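Local coordinates for protein peroxidase (Cellulomonas bogoriensis 69B4 = DSM 16987, PDB 6QZO) that binds heme b and probably uses it to oxidise substrates at the expense of hydrogen peroxide, at residues G256-R260 against T261-L265; R333-A337 against Q338-V342; D350-N353 against E354-P358. One frame throughout, in Å; residues are numbered along the deposited sequence.

Interaction 1. Residues G256-R260 against T261-L265; sequences GRTLR and TGAPL. With HEM (protoporphyrin IX containing Fe), chain I.
T258 and T261 meet through their hydroxyls, with OG1 of T261 giving its proton to OG1 of T258 at 2.8 Å. In T258 that oxygen lies between the backbone N and the carbonyl carbon (chi1 67°), which turns it into the bend of the chain, where the backbone N-H groups of G262 and A263 add two weak bonds. Threonine suits the place because a short, branched side chain can present an acceptor to the turn while its methyl CG2 lies near CD2 of L265.

Backbone bonds close the tight loop that follows helix 248-255. N of T258 gives a fairly straight bond to O of A263 (2.7 Å), arriving nearly in line with the C=O, and N of L265 reaches O of G256 at 3.2 Å. Between these two bonds R257 and P264 form a single beta bridge. Both G256 and G262 have positive phi, a conformation that a residue without CB adopts at little cost.

The charged side chains act differently at the two ends. R257, buried beside the heme, is bent at chi3 (88°) and offers NE to O of G262 at 3.0 Å; the acceptor lies at the edge of the guanidinium, near its plane, and the bond is fairly straight (160° at the hydrogen). NH2 packs on CD of P264, while CD of R257 approaches CAA of the heme at 3.8 Å, at the root of a propionate arm. The loop thereby contributes a cationic residue to the heme pocket, and T203, which binds heme, touches the same arginine. R260 is exposed: CG2 of T261 sits over the centre of one guanidinium face, 3.6 Å above the plane, and E91 of the second subunit packs on this arginine.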
# COMPACT_ATOMS: atom_id res chain seq x y z
N GLY A 256 -5.01 23.69 16.61
CA GLY A 256 -4.70 25.13 16.59
C GLY A 256 -4.54 25.67 15.18
O GLY A 256 -4.08 26.81 15.05
N ARG A 257 -4.91 24.89 14.15
CA ARG A 257 -4.85 25.30 12.72
C ARG A 257 -6.11 24.83 11.97
O ARG A 257 -6.72 23.82 12.39
CB ARG A 257 -3.59 24.75 12.04
CG ARG A 257 -2.30 25.05 12.79
CD ARG A 257 -1.07 24.50 12.10
NE ARG A 257 -0.65 25.52 11.18
CZ ARG A 257 0.49 26.21 11.20
NH1 ARG A 257 1.44 25.95 12.09
NH2 ARG A 257 0.67 27.14 10.29
N THR A 258 -6.48 25.51 10.89
CA THR A 258 -7.72 25.24 10.11
C THR A 258 -7.47 24.04 9.19
O THR A 258 -6.30 23.79 8.85
CB THR A 258 -8.20 26.45 9.31
OG1 THR A 258 -7.22 26.70 8.30
CG2 THR A 258 -8.40 27.68 10.17
N LEU A 259 -8.53 23.33 8.81
CA LEU A 259 -8.41 22.11 7.97
C LEU A 259 -8.30 22.51 6.50
O LEU A 259 -7.51 21.87 5.78
CB LEU A 259 -9.60 21.19 8.26
CG LEU A 259 -9.49 20.49 9.61
CD1 LEU A 259 -10.85 20.00 10.10
CD2 LEU A 259 -8.48 19.34 9.53
N ARG A 260 -9.01 23.56 6.10
CA ARG A 260 -9.05 23.98 4.67
C ARG A 260 -7.66 24.47 4.28
O ARG A 260 -7.02 23.79 3.47
CB ARG A 260 -10.14 25.02 4.43
CG ARG A 260 -10.42 25.29 2.96
CD ARG A 260 -11.50 26.33 2.73
NE ARG A 260 -11.10 27.72 2.42
CZ ARG A 260 -10.90 28.68 3.33
NH1 ARG A 260 -11.00 28.43 4.62
NH2 ARG A 260 -10.57 29.90 2.92
N THR A 261 -7.19 25.59 4.85
CA THR A 261 -5.96 26.29 4.41
C THR A 261 -4.73 25.73 5.15
O THR A 261 -3.63 25.74 4.55
CB THR A 261 -6.07 27.80 4.61
OG1 THR A 261 -6.29 28.02 6.01
CG2 THR A 261 -7.22 28.44 3.85
N GLY A 262 -4.91 25.25 6.38
CA GLY A 262 -3.81 24.81 7.27
C GLY A 262 -3.20 25.99 8.03
O GLY A 262 -2.10 25.85 8.56
N ALA A 263 -3.90 27.12 8.05
CA ALA A 263 -3.49 28.37 8.72
C ALA A 263 -3.73 28.23 10.22
O ALA A 263 -4.63 27.50 10.63
CB ALA A 263 -4.28 29.54 8.17
N PRO A 264 -2.97 28.94 11.07
CA PRO A 264 -3.29 29.01 12.49
C PRO A 264 -4.66 29.69 12.65
O PRO A 264 -5.05 30.45 11.79
CB PRO A 264 -2.14 29.81 13.14
CG PRO A 264 -1.42 30.48 11.99
CD PRO A 264 -1.80 29.75 10.71
N LEU A 265 -5.36 29.41 13.75
CA LEU A 265 -6.68 30.03 14.04
C LEU A 265 -6.56 31.56 14.01
O LEU A 265 -7.58 32.23 13.76
CB LEU A 265 -7.19 29.52 15.40
CG LEU A 265 -7.38 28.01 15.51
CD1 LEU A 265 -8.23 27.64 16.70
CD2 LEU A 265 -8.00 27.44 14.24
CHA HEM I . 2.49 19.79 14.29
CHB HEM I . -0.65 16.22 13.56
CHC HEM I . 1.76 13.46 16.71
CHD HEM I . 5.13 16.88 17.13
C1A HEM I . 1.42 19.06 13.85
C2A HEM I . 0.38 19.58 13.03
C3A HEM I . -0.51 18.57 12.84
C4A HEM I . -0.01 17.44 13.51
CMA HEM I . -1.80 18.62 12.05
CAA HEM I . 0.24 21.00 12.52
CBA HEM I . 0.91 21.24 11.16
CGA HEM I . 2.40 21.23 11.34
O1A HEM I . 3.00 20.13 11.17
O2A HEM I . 3.00 22.30 11.66
C1B HEM I . -0.25 15.17 14.37
C2B HEM I . -0.98 13.95 14.44
C3B HEM I . -0.31 13.16 15.34
C4B HEM I . 0.84 13.96 15.79
CMB HEM I . -2.24 13.61 13.65
CAB HEM I . -0.54 11.76 15.76
CBB HEM I . -1.38 10.93 15.13
C1C HEM I . 2.89 14.13 17.09
C2C HEM I . 3.83 13.62 17.99
C3C HEM I . 4.81 14.57 18.15
C4C HEM I . 4.46 15.69 17.30
CMC HEM I . 3.83 12.30 18.71
CAC HEM I . 5.93 14.21 19.07
CBC HEM I . 6.96 14.96 19.35
C1D HEM I . 4.66 17.96 16.37
C2D HEM I . 5.40 19.23 16.24
C3D HEM I . 4.66 20.04 15.47
C4D HEM I . 3.47 19.26 15.12
CMD HEM I . 6.73 19.63 16.86
CAD HEM I . 5.02 21.48 15.06
CBD HEM I . 4.48 22.49 16.09
CGD HEM I . 4.82 23.95 15.81
O1D HEM I . 5.94 24.41 16.10
O2D HEM I . 3.96 24.75 15.33
NA HEM I . 1.17 17.75 14.13
NB HEM I . 0.81 15.14 15.19
NC HEM I . 3.26 15.38 16.69
ND HEM I . 3.51 18.04 15.68
FE HEM I . 2.19 16.70 15.47

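Interaction 2. Residues R333-A337 against Q338-V342; sequences RDVDA and QFTPV. With HEM (protoporphyrin IX containing Fe), chain I.
At the side of the heme pocket where F339 and V342 meet a vinyl group, the short helix 335-338 runs into helix 340-348, and Q338 reaches back to the start of the first. The amide oxygen OE1 of Q338 accepts from N of D334 at 2.8 Å and lies over one face of the R333 guanidinium, the guanidinium and amide planes 18° apart; NE of R333 is hydrogen-bonded to the carbonyl of D213. CG anti to the carbonyl carbon (chi1 -59°), with an extended chain beyond it, carries the amide there. Glutamine suits the place by putting an acceptor and a donor on one long side chain, NE2 being held by carbonyls of L214 and E302. With an alanine here, N of D334 would probably lose this acceptor and those carbonyls their shared donor.

D334 is the N-cap of the first helix: OD1 takes N of A337 at 3.3 Å from above the carboxylate plane. At the junction, O of V335 is gripped by N of F339 (2.9 Å) and N of T340 (3.0 Å), which come from opposite faces of its carbonyl plane; OG1 of T340 adds a weak bond. P341, which has no N-H to give, rests CD against O of D336 at 3.2 Å. CE1 of F339 lies 3.5 Å from CBC of the heme, and CG1 of V342 touches the same vinyl carbon.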
# COMPACT_ATOMS: atom_id res chain seq x y z
N ARG A 333 19.65 15.12 16.28
CA ARG A 333 21.02 14.80 16.77
C ARG A 333 20.91 13.89 18.00
O ARG A 333 21.63 12.89 18.03
CB ARG A 333 21.82 16.07 17.09
CG ARG A 333 23.28 15.83 17.43
CD ARG A 333 24.04 17.06 17.93
NE ARG A 333 23.28 18.25 18.30
CZ ARG A 333 22.79 18.52 19.51
NH1 ARG A 333 22.97 17.70 20.53
NH2 ARG A 333 22.12 19.64 19.70
N ASP A 334 20.02 14.21 18.94
CA ASP A 334 19.97 13.59 20.29
C ASP A 334 18.50 13.43 20.72
O ASP A 334 17.84 14.45 20.97
CB ASP A 334 20.80 14.40 21.29
CG ASP A 334 20.83 13.88 22.72
OD1 ASP A 334 19.95 13.06 23.08
OD2 ASP A 334 21.72 14.31 23.48
N VAL A 335 18.02 12.18 20.82
CA VAL A 335 16.60 11.84 21.13
C VAL A 335 16.22 12.46 22.49
O VAL A 335 15.19 13.13 22.56
CB VAL A 335 16.37 10.32 21.14
CG1 VAL A 335 14.93 9.97 21.47
CG2 VAL A 335 16.78 9.68 19.81
N ASP A 336 17.05 12.23 23.50
CA ASP A 336 16.80 12.61 24.93
C ASP A 336 16.70 14.13 25.08
O ASP A 336 15.88 14.58 25.89
CB ASP A 336 17.90 12.07 25.84
CG ASP A 336 17.69 10.61 26.24
OD1 ASP A 336 16.56 10.21 26.40
OD2 ASP A 336 18.67 9.91 26.45
N ALA A 337 17.54 14.88 24.36
CA ALA A 337 17.63 16.36 24.47
C ALA A 337 16.55 17.04 23.61
O ALA A 337 16.16 18.18 23.96
CB ALA A 337 19.01 16.81 24.06
N GLN A 338 16.08 16.41 22.54
CA GLN A 338 15.33 17.08 21.44
C GLN A 338 13.90 16.52 21.34
O GLN A 338 12.95 17.33 21.45
CB GLN A 338 16.12 16.93 20.13
CG GLN A 338 17.52 17.54 20.20
CD GLN A 338 18.18 17.60 18.85
OE1 GLN A 338 19.11 16.85 18.56
NE2 GLN A 338 17.67 18.48 17.99
N PHE A 339 13.74 15.21 21.17
CA PHE A 339 12.41 14.58 20.95
C PHE A 339 11.69 14.39 22.29
O PHE A 339 10.56 14.91 22.47
CB PHE A 339 12.51 13.26 20.19
CG PHE A 339 11.18 12.57 20.01
CD1 PHE A 339 10.34 12.91 18.96
CD2 PHE A 339 10.75 11.61 20.92
CE1 PHE A 339 9.12 12.28 18.81
CE2 PHE A 339 9.51 11.00 20.77
CZ PHE A 339 8.70 11.33 19.71
N THR A 340 12.31 13.66 23.21
CA THR A 340 11.69 13.15 24.46
C THR A 340 11.07 14.27 25.29
O THR A 340 10.00 14.07 25.87
CB THR A 340 12.70 12.34 25.26
OG1 THR A 340 13.10 11.32 24.35
CG2 THR A 340 12.15 11.77 26.54
N PRO A 341 11.70 15.45 25.43
CA PRO A 341 11.08 16.57 26.15
C PRO A 341 9.77 17.04 25.51
O PRO A 341 8.88 17.47 26.23
CB PRO A 341 12.15 17.68 26.11
CG PRO A 341 13.45 16.92 25.91
CD PRO A 341 13.07 15.78 24.98
N VAL A 342 9.67 16.96 24.17
CA VAL A 342 8.42 17.34 23.44
C VAL A 342 7.38 16.26 23.69
O VAL A 342 6.26 16.60 24.13
CB VAL A 342 8.67 17.58 21.94
CG1 VAL A 342 7.36 17.81 21.20
CG2 VAL A 342 9.63 18.74 21.70
CHA HEM I . 2.49 19.79 14.29
CHB HEM I . -0.65 16.22 13.56
CHC HEM I . 1.76 13.46 16.71
CHD HEM I . 5.13 16.88 17.13
C1A HEM I . 1.42 19.06 13.85
C2A HEM I . 0.38 19.58 13.03
C3A HEM I . -0.51 18.57 12.84
C4A HEM I . -0.01 17.44 13.51
CMA HEM I . -1.80 18.62 12.05
CAA HEM I . 0.24 21.00 12.52
CBA HEM I . 0.91 21.24 11.16
CGA HEM I . 2.40 21.23 11.34
O1A HEM I . 3.00 20.13 11.17
O2A HEM I . 3.00 22.30 11.66
C1B HEM I . -0.25 15.17 14.37
C2B HEM I . -0.98 13.95 14.44
C3B HEM I . -0.31 13.16 15.34
C4B HEM I . 0.84 13.96 15.79
CMB HEM I . -2.24 13.61 13.65
CAB HEM I . -0.54 11.76 15.76
CBB HEM I . -1.38 10.93 15.13
C1C HEM I . 2.89 14.13 17.09
C2C HEM I . 3.83 13.62 17.99
C3C HEM I . 4.81 14.57 18.15
C4C HEM I . 4.46 15.69 17.30
CMC HEM I . 3.83 12.30 18.71
CAC HEM I . 5.93 14.21 19.07
CBC HEM I . 6.96 14.96 19.35
C1D HEM I . 4.66 17.96 16.37
C2D HEM I . 5.40 19.23 16.24
C3D HEM I . 4.66 20.04 15.47
C4D HEM I . 3.47 19.26 15.12
CMD HEM I . 6.73 19.63 16.86
CAD HEM I . 5.02 21.48 15.06
CBD HEM I . 4.48 22.49 16.09
CGD HEM I . 4.82 23.95 15.81
O1D HEM I . 5.94 24.41 16.10
O2D HEM I . 3.96 24.75 15.33
NA HEM I . 1.17 17.75 14.13
NB HEM I . 0.81 15.14 15.19
NC HEM I . 3.26 15.38 16.69
ND HEM I . 3.51 18.04 15.68
FE HEM I . 2.19 16.70 15.47

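Interaction 3. Residues D350-N353 against E354-P358; sequences DLLN and EWTFP. With HEM (protoporphyrin IX containing Fe), chain I.
L352 and T356 touch beside the heme, in the turn that leads from helix 340-348 into strand 356-366. The turn begins at D350, whose OD1 accepts from N of L352 at 3.1 Å and forms an Asx turn; the other carboxylate oxygen, OD2, is hydrogen-bonded to ND1 of H292, the axial ligand of the heme iron. Aspartate suits this position because its two oxygens can serve the backbone and the histidine together.

L351 opens a 3-10 turn. Its carbonyl oxygen takes N of E354 at 3.2 Å, and the six-membered ring of W355 comes close to the same oxygen through CZ3, at 3.1 Å. CB of E354 lies over the centre of the indole face.

At L352 the oxygen is shared: N of W355 and OG1 of T356, each 3.0 Å away, reach it from opposite faces of its carbonyl plane. The threonine oxygen is turned between its backbone N and carbonyl carbon (chi1 66°), and this directs CG2 toward CG of L352 at 3.8 Å and CBB of the heme at 3.5 Å. Threonine thus joins a hydroxyl for the carbonyl to a methyl for the vinyl group. The leucine, CG anti to the backbone N (chi1 -175°), lays CD2 3.6 Å from C2B of the heme, an apolar branch suited to the porphyrin.

N353 follows, turning its amide to the carbonyl of L346 through ND2.

With its carboxylate fixed by the turn, D350 is the second-shell partner of the iron ligand; its hydrogen bond with ND1 of H292 would probably fix the ring's rotation and increase its donation to the iron.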
# COMPACT_ATOMS: atom_id res chain seq x y z
N ASP A 350 -2.33 17.44 25.89
CA ASP A 350 -2.55 17.67 24.44
C ASP A 350 -3.98 17.21 24.11
O ASP A 350 -4.28 16.04 24.37
CB ASP A 350 -1.50 16.95 23.59
CG ASP A 350 -1.62 17.23 22.10
OD1 ASP A 350 -2.53 17.99 21.71
OD2 ASP A 350 -0.81 16.68 21.33
N LEU A 351 -4.82 18.09 23.57
CA LEU A 351 -6.23 17.75 23.21
C LEU A 351 -6.26 16.56 22.24
O LEU A 351 -7.15 15.71 22.35
CB LEU A 351 -6.90 18.99 22.59
CG LEU A 351 -7.25 20.12 23.56
CD1 LEU A 351 -7.84 21.28 22.78
CD2 LEU A 351 -8.20 19.64 24.66
N LEU A 352 -5.27 16.49 21.35
CA LEU A 352 -5.13 15.46 20.29
C LEU A 352 -5.02 14.05 20.90
O LEU A 352 -5.41 13.08 20.21
CB LEU A 352 -3.88 15.79 19.46
CG LEU A 352 -3.64 14.90 18.24
CD1 LEU A 352 -4.79 14.98 17.26
CD2 LEU A 352 -2.35 15.26 17.55
N ASN A 353 -4.49 13.93 22.12
CA ASN A 353 -4.33 12.62 22.82
C ASN A 353 -5.67 11.91 22.97
O ASN A 353 -5.63 10.70 23.24
CB ASN A 353 -3.71 12.77 24.22
CG ASN A 353 -2.24 13.07 24.17
OD1 ASN A 353 -1.56 12.76 23.19
ND2 ASN A 353 -1.73 13.69 25.22
N GLU A 354 -6.81 12.62 22.86
CA GLU A 354 -8.15 12.01 23.04
C GLU A 354 -8.53 11.17 21.81
O GLU A 354 -9.43 10.33 21.94
CB GLU A 354 -9.19 13.09 23.36
CG GLU A 354 -10.58 12.54 23.70
CD GLU A 354 -11.52 13.56 24.34
OE1 GLU A 354 -11.02 14.62 24.83
OE2 GLU A 354 -12.77 13.31 24.37
N TRP A 355 -7.88 11.39 20.66
CA TRP A 355 -8.24 10.76 19.35
C TRP A 355 -7.04 10.08 18.68
O TRP A 355 -7.20 9.59 17.56
CB TRP A 355 -8.90 11.80 18.45
CG TRP A 355 -10.12 12.37 19.11
CD1 TRP A 355 -11.31 11.73 19.31
CD2 TRP A 355 -10.22 13.63 19.79
NE1 TRP A 355 -12.15 12.52 20.05
CE2 TRP A 355 -11.52 13.69 20.34
CE3 TRP A 355 -9.35 14.70 19.97
CZ2 TRP A 355 -11.96 14.79 21.08
CZ3 TRP A 355 -9.79 15.80 20.68
CH2 TRP A 355 -11.07 15.84 21.22
N THR A 356 -5.89 10.03 19.35
CA THR A 356 -4.66 9.36 18.89
C THR A 356 -4.11 8.54 20.06
O THR A 356 -4.43 8.88 21.19
CB THR A 356 -3.61 10.36 18.41
OG1 THR A 356 -3.22 11.11 19.56
CG2 THR A 356 -4.10 11.29 17.32
N PHE A 357 -3.31 7.51 19.78
CA PHE A 357 -2.59 6.74 20.82
C PHE A 357 -1.41 6.01 20.19
O PHE A 357 -1.52 5.44 19.12
CB PHE A 357 -3.55 5.86 21.63
CG PHE A 357 -4.42 4.88 20.86
CD1 PHE A 357 -5.69 5.24 20.44
CD2 PHE A 357 -3.98 3.58 20.63
CE1 PHE A 357 -6.48 4.34 19.73
CE2 PHE A 357 -4.79 2.67 19.94
CZ PHE A 357 -6.04 3.05 19.49
N PRO A 358 -0.21 6.05 20.83
CA PRO A 358 0.96 5.35 20.31
C PRO A 358 0.81 3.84 20.54
O PRO A 358 0.52 3.45 21.65
CB PRO A 358 2.13 5.91 21.14
CG PRO A 358 1.55 7.05 21.94
CD PRO A 358 0.08 6.75 22.10
CHA HEM I . 2.49 19.79 14.29
CHB HEM I . -0.65 16.22 13.56
CHC HEM I . 1.76 13.46 16.71
CHD HEM I . 5.13 16.88 17.13
C1A HEM I . 1.42 19.06 13.85
C2A HEM I . 0.38 19.58 13.03
C3A HEM I . -0.51 18.57 12.84
C4A HEM I . -0.01 17.44 13.51
CMA HEM I . -1.80 18.62 12.05
CAA HEM I . 0.24 21.00 12.52
CBA HEM I . 0.91 21.24 11.16
CGA HEM I . 2.40 21.23 11.34
O1A HEM I . 3.00 20.13 11.17
O2A HEM I . 3.00 22.30 11.66
C1B HEM I . -0.25 15.17 14.37
C2B HEM I . -0.98 13.95 14.44
C3B HEM I . -0.31 13.16 15.34
C4B HEM I . 0.84 13.96 15.79
CMB HEM I . -2.24 13.61 13.65
CAB HEM I . -0.54 11.76 15.76
CBB HEM I . -1.38 10.93 15.13
C1C HEM I . 2.89 14.13 17.09
C2C HEM I . 3.83 13.62 17.99
C3C HEM I . 4.81 14.57 18.15
C4C HEM I . 4.46 15.69 17.30
CMC HEM I . 3.83 12.30 18.71
CAC HEM I . 5.93 14.21 19.07
CBC HEM I . 6.96 14.96 19.35
C1D HEM I . 4.66 17.96 16.37
C2D HEM I . 5.40 19.23 16.24
C3D HEM I . 4.66 20.04 15.47
C4D HEM I . 3.47 19.26 15.12
CMD HEM I . 6.73 19.63 16.86
CAD HEM I . 5.02 21.48 15.06
CBD HEM I . 4.48 22.49 16.09
CGD HEM I . 4.82 23.95 15.81
O1D HEM I . 5.94 24.41 16.10
O2D HEM I . 3.96 24.75 15.33
NA HEM I . 1.17 17.75 14.13
NB HEM I . 0.81 15.14 15.19
NC HEM I . 3.26 15.38 16.69
ND HEM I . 3.51 18.04 15.68
FE HEM I . 2.19 16.70 15.47

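All three are local contacts within the C-terminal half of the chain that reach the heme from different places without touching one another. Interaction 1 lies farthest from the chain's centre, in a loop near a propionate arm; it is largely buried, yet one arginine meets the second subunit, and its chemistry is polar, with a charged residue turned to the cofactor. Interactions 2 and 3 are partly buried and stand at the two ends of helix 340-348, one at its entry, the other in the turn leading on to strand 356-366. Both present apolar groups to vinyl substituents, and 350-358 also reaches the axial histidine through D350.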